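Local coordinates for protein trehalose-6-phosphate phosphatase (Candida albicans, PDB 5DXI) that belongs to the HAD superfamily of phosphatases and holds a magnesium ion and beryllium trifluoride in its active site, at residues Ala42-Asp47 with Glu76-Asn81; Phe25-Asp28 with Thr32-Pro35; Asn50-Val55 with Gln289-Leu294. All coordinates share one frame; numbering follows the deposited sequence.

Contact 1. Residues Ala42-Asp47 with Glu76-Asn81; sequences AAIPSD and EKWMGN
Trp78 O takes a weak hydrogen bond from Lys82 NZ and has Pro45 CG at 3.7 Å, a van der Waals contact. Between the segments themselves the contact is apolar. Ile44 lies over one face of the Trp78 indole, with CG1 3.9 Å from the centroid of the six-membered ring and 26° off its normal, which meets the geometry of a CH-pi interaction. With chi1 at -72°, CG1 sits beside the backbone N and CG2 anti to it, and both branches come over the benzo part of the indole: Ile44 CD1 is 3.6 Å from Trp78 CZ2, and Ile44 CG2 is 3.8 Å from Trp78 CZ3. The opposite face carries Lys77 CD, offset toward the rim at the five-membered ring. Pro45 meets the ring obliquely, its CD 3.6 Å from Trp78 CE3. Met79 bends at chi2 (-74°), which brings CE to 3.7 Å from Pro45 CG. Through these contacts the loop between strand 23-27 and helix 47-58 rests on helix 72-79 at Trp78 and Met79. Ser46 caps the start of helix 47-58 through Leu49 N, and Met79 also packs on Leu49 and Leu53 of that helix.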
# COMPACT_ATOMS: atom_id res chain seq x y z
N ALA A 42 -7.94 -16.00 -4.05
CA ALA A 42 -8.85 -16.23 -2.92
C ALA A 42 -8.87 -15.08 -1.92
O ALA A 42 -9.60 -15.14 -0.93
CB ALA A 42 -8.47 -17.52 -2.21
N ALA A 43 -8.05 -14.05 -2.16
CA ALA A 43 -7.93 -12.93 -1.23
C ALA A 43 -9.09 -11.96 -1.39
O ALA A 43 -8.91 -10.81 -1.79
CB ALA A 43 -6.59 -12.19 -1.43
N ILE A 44 -10.28 -12.41 -1.03
CA ILE A 44 -11.50 -11.71 -1.41
C ILE A 44 -12.03 -10.81 -0.29
O ILE A 44 -11.95 -11.19 0.86
CB ILE A 44 -12.58 -12.78 -1.80
CG1 ILE A 44 -12.22 -13.43 -3.14
CG2 ILE A 44 -14.01 -12.23 -1.77
CD1 ILE A 44 -13.13 -14.62 -3.50
N PRO A 45 -12.61 -9.65 -0.64
CA PRO A 45 -13.14 -8.76 0.40
C PRO A 45 -14.22 -9.43 1.26
O PRO A 45 -15.13 -10.06 0.71
CB PRO A 45 -13.74 -7.60 -0.38
CG PRO A 45 -13.09 -7.66 -1.72
CD PRO A 45 -12.78 -9.08 -1.99
N SER A 46 -14.10 -9.32 2.57
CA SER A 46 -15.13 -9.79 3.49
C SER A 46 -16.30 -8.84 3.46
O SER A 46 -16.15 -7.68 3.07
CB SER A 46 -14.57 -9.90 4.93
OG SER A 46 -14.28 -8.61 5.48
N ASP A 47 -17.46 -9.31 3.91
CA ASP A 47 -18.63 -8.44 4.03
C ASP A 47 -18.36 -7.29 5.03
O ASP A 47 -18.79 -6.15 4.83
CB ASP A 47 -19.87 -9.25 4.45
CG ASP A 47 -21.09 -8.37 4.67
OD1 ASP A 47 -21.45 -7.60 3.76
OD2 ASP A 47 -21.69 -8.45 5.76
N GLU A 76 -10.31 -3.76 -10.02
CA GLU A 76 -11.56 -3.43 -10.66
C GLU A 76 -12.62 -4.46 -10.24
O GLU A 76 -13.74 -4.11 -9.86
CB GLU A 76 -11.39 -3.40 -12.19
CG GLU A 76 -12.44 -2.60 -12.94
CD GLU A 76 -12.21 -1.10 -12.82
OE1 GLU A 76 -11.25 -0.59 -13.44
OE2 GLU A 76 -13.00 -0.44 -12.12
N LYS A 77 -12.23 -5.73 -10.25
CA LYS A 77 -13.13 -6.81 -9.88
C LYS A 77 -13.67 -6.68 -8.46
O LYS A 77 -14.89 -6.66 -8.24
CB LYS A 77 -12.42 -8.16 -10.03
CG LYS A 77 -13.29 -9.36 -9.67
CD LYS A 77 -12.49 -10.66 -9.78
CE LYS A 77 -12.38 -11.17 -11.21
NZ LYS A 77 -11.63 -12.46 -11.29
N TRP A 78 -12.77 -6.53 -7.50
CA TRP A 78 -13.18 -6.61 -6.10
C TRP A 78 -13.40 -5.27 -5.41
O TRP A 78 -14.00 -5.25 -4.35
CB TRP A 78 -12.16 -7.43 -5.32
CG TRP A 78 -12.14 -8.85 -5.75
CD1 TRP A 78 -11.12 -9.50 -6.38
CD2 TRP A 78 -13.20 -9.81 -5.61
NE1 TRP A 78 -11.48 -10.81 -6.62
CE2 TRP A 78 -12.74 -11.02 -6.15
CE3 TRP A 78 -14.48 -9.75 -5.05
CZ2 TRP A 78 -13.54 -12.18 -6.18
CZ3 TRP A 78 -15.26 -10.91 -5.06
CH2 TRP A 78 -14.78 -12.10 -5.63
N MET A 79 -12.96 -4.17 -6.03
CA MET A 79 -13.14 -2.84 -5.44
C MET A 79 -13.78 -1.83 -6.38
O MET A 79 -14.05 -0.70 -5.98
CB MET A 79 -11.78 -2.28 -4.97
CG MET A 79 -11.22 -3.06 -3.82
SD MET A 79 -12.15 -2.64 -2.33
CE MET A 79 -11.99 -4.18 -1.46
N GLY A 80 -14.00 -2.24 -7.63
CA GLY A 80 -14.43 -1.33 -8.68
C GLY A 80 -15.77 -0.63 -8.54
O GLY A 80 -15.94 0.53 -8.96
N ASN A 81 -16.74 -1.32 -7.97
CA ASN A 81 -18.07 -0.74 -7.80
C ASN A 81 -18.20 -0.09 -6.42
O ASN A 81 -19.28 0.36 -6.03
CB ASN A 81 -19.14 -1.81 -7.98
CG ASN A 81 -18.95 -2.97 -7.03
OD1 ASN A 81 -18.07 -2.94 -6.17
ND2 ASN A 81 -19.77 -4.00 -7.19

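Contact 2. Residues Phe25-Asp28 with Thr32-Pro35; sequences FLFD and TLTP. With MG (magnesium ion), chain E; BEF (beryllium trifluoride ion), chain F.
The magnesium and beryllium trifluoride site is built on Asp28, whose carboxylate is steadied by Thr32 and shared between the two bound groups. Asp28 OD1 is covalently joined to beryllium at 1.5 Å, and Asp28 OD2 binds magnesium at 2.1 Å. Thr32 OG1 donates a 2.6 Å hydrogen bond to the anti lone pair of Asp28 OD2, the one directed away from OD1. These three bonds together fix the rotation of the carboxylate; chi1 of -176°, with CG anti to the backbone N, turns the group to the metal and to Thr32. Two waters, Asp30 O and Asp233 OD2 complete the five ligands of the metal. Asp28, Asp30 and Thr32 match the DxDx(T/V) pattern of HAD phosphatases, which sits at the end of a strand in the central sheet, here strand 23-27. The rest of the contact is made by Leu33. Its CG comes 3.2 Å from Asp28 O, a buried carbonyl oxygen with no hydrogen-bond partner in the model. Leu33 CD1 reaches 3.7 Å from Phe27 CB, the two side chains crossing at about a right angle. Leu294 of helix 287-298 packs against both Phe27 and Leu33.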
# COMPACT_ATOMS: atom_id res chain seq x y z
N PHE A 25 -8.18 8.33 3.59
CA PHE A 25 -7.79 6.97 3.92
C PHE A 25 -6.94 6.37 2.80
O PHE A 25 -7.34 6.39 1.62
CB PHE A 25 -9.03 6.10 4.16
CG PHE A 25 -9.84 6.52 5.36
CD1 PHE A 25 -9.54 6.03 6.63
CD2 PHE A 25 -10.87 7.45 5.23
CE1 PHE A 25 -10.28 6.44 7.74
CE2 PHE A 25 -11.61 7.86 6.34
CZ PHE A 25 -11.31 7.34 7.59
N LEU A 26 -5.80 5.80 3.18
CA LEU A 26 -4.83 5.25 2.24
C LEU A 26 -4.55 3.81 2.59
O LEU A 26 -3.66 3.49 3.41
CB LEU A 26 -3.54 6.08 2.26
CG LEU A 26 -3.78 7.57 2.07
CD1 LEU A 26 -2.61 8.39 2.64
CD2 LEU A 26 -4.02 7.89 0.60
N PHE A 27 -5.31 2.91 1.97
CA PHE A 27 -5.30 1.51 2.38
C PHE A 27 -4.54 0.62 1.43
O PHE A 27 -4.89 0.49 0.26
CB PHE A 27 -6.71 0.93 2.49
CG PHE A 27 -7.58 1.61 3.50
CD1 PHE A 27 -7.02 2.22 4.63
CD2 PHE A 27 -8.97 1.59 3.36
CE1 PHE A 27 -7.84 2.83 5.57
CE2 PHE A 27 -9.78 2.19 4.30
CZ PHE A 27 -9.22 2.82 5.41
N ASP A 28 -3.54 -0.05 1.97
CA ASP A 28 -3.05 -1.27 1.37
C ASP A 28 -4.19 -2.31 1.34
O ASP A 28 -5.06 -2.26 2.21
CB ASP A 28 -1.90 -1.81 2.17
CG ASP A 28 -1.33 -3.00 1.54
OD1 ASP A 28 -1.12 -2.86 0.33
OD2 ASP A 28 -1.15 -4.05 2.18
N THR A 32 -3.64 -6.56 4.74
CA THR A 32 -3.98 -5.34 5.44
C THR A 32 -5.49 -5.26 5.64
O THR A 32 -5.96 -5.19 6.77
CB THR A 32 -3.45 -4.10 4.67
OG1 THR A 32 -2.02 -4.17 4.62
CG2 THR A 32 -3.89 -2.80 5.34
N LEU A 33 -6.25 -5.27 4.54
CA LEU A 33 -7.71 -5.29 4.61
C LEU A 33 -8.25 -6.72 4.54
O LEU A 33 -9.44 -6.96 4.79
CB LEU A 33 -8.32 -4.45 3.48
CG LEU A 33 -7.93 -2.97 3.48
CD1 LEU A 33 -8.56 -2.23 2.29
CD2 LEU A 33 -8.36 -2.34 4.78
N THR A 34 -7.37 -7.67 4.21
CA THR A 34 -7.73 -9.08 4.08
C THR A 34 -6.50 -9.89 4.38
O THR A 34 -5.39 -9.46 4.10
CB THR A 34 -8.27 -9.45 2.66
OG1 THR A 34 -8.70 -10.82 2.64
CG2 THR A 34 -7.17 -9.30 1.61
N PRO A 35 -6.67 -11.09 4.95
CA PRO A 35 -5.48 -11.83 5.35
C PRO A 35 -4.65 -12.35 4.18
O PRO A 35 -5.12 -12.46 3.06
CB PRO A 35 -6.06 -13.01 6.17
CG PRO A 35 -7.51 -13.04 5.87
CD PRO A 35 -7.90 -11.64 5.54
MG MG E . -0.07 -5.74 1.54
BE BEF F . -1.16 -4.07 -0.60
F1 BEF F . 0.09 -4.13 -1.85
F2 BEF F . -0.86 -5.77 -0.25
F3 BEF F . -2.47 -4.57 -1.68
O HOH W 1 1.64 -4.76 0.83
O HOH W 2 0.80 -7.57 1.46

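Contact 3. Residues Asn50-Val55 with Gln289-Leu294; sequences NRILDV and QVLETL
Ile52 packs against Leu291 and Leu294 where two helices of the HAD alpha/beta fold, 47-58 and 287-298, lie side by side. Ile52 makes the whole approach from its own helix, and its two branches divide the work. A chi1 of -71° swings the ethyl branch to the side of the backbone N and leaves CG2 opposite that N; chi2 near 169° then extends the longer branch toward the other helix. The tip of that branch, Ile52 CD1, lies 3.4 Å from Leu291 O and 3.9 Å from Leu291 CB, so it rests on backbone as much as on side chain. The shorter branch takes the next turn of the helix, Ile52 CG2 lying 3.6 Å from Leu294 CB. Both leucines therefore meet Ile52 at the root of their side chains, which cross it at about a right angle. Leu300 also touches Ile52, while Leu294 packs on Leu229 of the central sheet. Thr293, directed away from helix 47-58, meets Leu13 of helix 10-19. Its side chain turns back on its own helix: Thr293 OG1 donates to Gln289 O at 3.0 Å, tilted 32° from the carbonyl plane, while Thr293 N reaches Gln289 O at 2.9 Å from the opposite face.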
# COMPACT_ATOMS: atom_id res chain seq x y z
N ASN A 50 -16.57 -4.67 3.24
CA ASN A 50 -17.49 -3.99 2.34
C ASN A 50 -18.40 -3.04 3.09
O ASN A 50 -18.67 -1.95 2.60
CB ASN A 50 -18.32 -5.00 1.55
CG ASN A 50 -17.49 -5.69 0.49
OD1 ASN A 50 -16.47 -5.15 0.05
ND2 ASN A 50 -17.90 -6.89 0.08
N ARG A 51 -18.85 -3.42 4.27
CA ARG A 51 -19.74 -2.55 5.04
C ARG A 51 -18.98 -1.32 5.53
O ARG A 51 -19.47 -0.18 5.47
CB ARG A 51 -20.36 -3.30 6.22
CG ARG A 51 -21.46 -2.52 6.96
CD ARG A 51 -22.26 -3.45 7.89
NE ARG A 51 -21.55 -4.70 8.19
CZ ARG A 51 -21.03 -5.01 9.37
NH1 ARG A 51 -21.15 -4.16 10.39
NH2 ARG A 51 -20.41 -6.17 9.55
N ILE A 52 -17.76 -1.55 5.99
CA ILE A 52 -16.90 -0.46 6.42
C ILE A 52 -16.69 0.54 5.29
O ILE A 52 -16.91 1.74 5.46
CB ILE A 52 -15.54 -1.00 6.90
CG1 ILE A 52 -15.72 -1.74 8.23
CG2 ILE A 52 -14.52 0.13 7.03
CD1 ILE A 52 -14.50 -2.56 8.67
N LEU A 53 -16.34 0.03 4.11
CA LEU A 53 -16.07 0.90 2.97
C LEU A 53 -17.31 1.67 2.56
O LEU A 53 -17.23 2.86 2.24
CB LEU A 53 -15.50 0.10 1.80
CG LEU A 53 -14.13 -0.56 2.03
CD1 LEU A 53 -13.71 -1.38 0.81
CD2 LEU A 53 -13.04 0.48 2.39
N ASP A 54 -18.46 1.00 2.54
CA ASP A 54 -19.71 1.69 2.19
C ASP A 54 -20.01 2.83 3.15
O ASP A 54 -20.23 3.97 2.73
CB ASP A 54 -20.89 0.71 2.16
CG ASP A 54 -22.16 1.34 1.61
OD1 ASP A 54 -22.06 2.20 0.70
OD2 ASP A 54 -23.26 0.98 2.09
N VAL A 55 -19.98 2.55 4.45
CA VAL A 55 -20.28 3.57 5.45
C VAL A 55 -19.26 4.70 5.41
O VAL A 55 -19.62 5.88 5.43
CB VAL A 55 -20.32 3.00 6.87
CG1 VAL A 55 -20.55 4.12 7.88
CG2 VAL A 55 -21.39 1.94 6.99
N GLN A 289 -7.68 -6.74 13.35
CA GLN A 289 -7.65 -5.53 14.15
C GLN A 289 -7.81 -4.30 13.27
O GLN A 289 -8.39 -3.30 13.69
CB GLN A 289 -6.37 -5.44 14.97
CG GLN A 289 -6.32 -6.46 16.11
CD GLN A 289 -5.82 -7.82 15.67
OE1 GLN A 289 -4.92 -7.93 14.83
NE2 GLN A 289 -6.41 -8.88 16.22
N VAL A 290 -7.35 -4.38 12.02
CA VAL A 290 -7.57 -3.29 11.07
C VAL A 290 -9.07 -3.04 10.90
O VAL A 290 -9.54 -1.91 10.97
CB VAL A 290 -6.93 -3.56 9.69
CG1 VAL A 290 -7.28 -2.45 8.71
CG2 VAL A 290 -5.40 -3.71 9.81
N LEU A 291 -9.83 -4.11 10.67
CA LEU A 291 -11.26 -3.94 10.45
C LEU A 291 -11.98 -3.48 11.73
O LEU A 291 -12.93 -2.69 11.66
CB LEU A 291 -11.89 -5.24 9.92
CG LEU A 291 -11.24 -5.76 8.63
CD1 LEU A 291 -12.07 -6.91 8.00
CD2 LEU A 291 -10.99 -4.64 7.64
N GLU A 292 -11.52 -3.96 12.88
CA GLU A 292 -12.06 -3.48 14.16
C GLU A 292 -11.92 -1.97 14.24
O GLU A 292 -12.88 -1.25 14.53
CB GLU A 292 -11.36 -4.13 15.35
CG GLU A 292 -11.55 -5.63 15.48
CD GLU A 292 -10.70 -6.24 16.58
OE1 GLU A 292 -9.91 -5.50 17.23
OE2 GLU A 292 -10.79 -7.47 16.79
N THR A 293 -10.71 -1.50 13.93
CA THR A 293 -10.40 -0.08 14.00
C THR A 293 -11.19 0.72 12.97
O THR A 293 -11.74 1.78 13.28
CB THR A 293 -8.88 0.19 13.79
OG1 THR A 293 -8.12 -0.54 14.76
CG2 THR A 293 -8.57 1.66 13.93
N LEU A 294 -11.25 0.22 11.74
CA LEU A 294 -12.02 0.93 10.72
C LEU A 294 -13.52 0.88 11.07
O LEU A 294 -14.25 1.86 10.89
CB LEU A 294 -11.74 0.35 9.32
CG LEU A 294 -10.28 0.48 8.85
CD1 LEU A 294 -10.08 -0.10 7.46
CD2 LEU A 294 -9.82 1.94 8.89

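Overall arrangement
Contact 2 contributes Asp28 to the magnesium and beryllium trifluoride site, and the other two contacts pack beside it, with centres about 12 Å (contact 1) and 10 Å (contact 3) away. Contact 3 meets contact 2 directly: Leu33 O lies 4.0 Å from Leu291 CD2, and Thr32 O is 3.4 Å from Val290 CG2. Contact 1 touches contact 2 through Ile44 O and Thr34 OG1, a packing contact at 3.7 Å. Contacts 1 and 3, whose centres are about 14 Å apart, interleave along the chain and meet where Ser46 OG packs 3.8 Å from Leu291 CD1. The side chain of Met79 is about 9 Å from beryllium trifluoride, and that of Leu291 about 13 Å, which places both beyond the first shell.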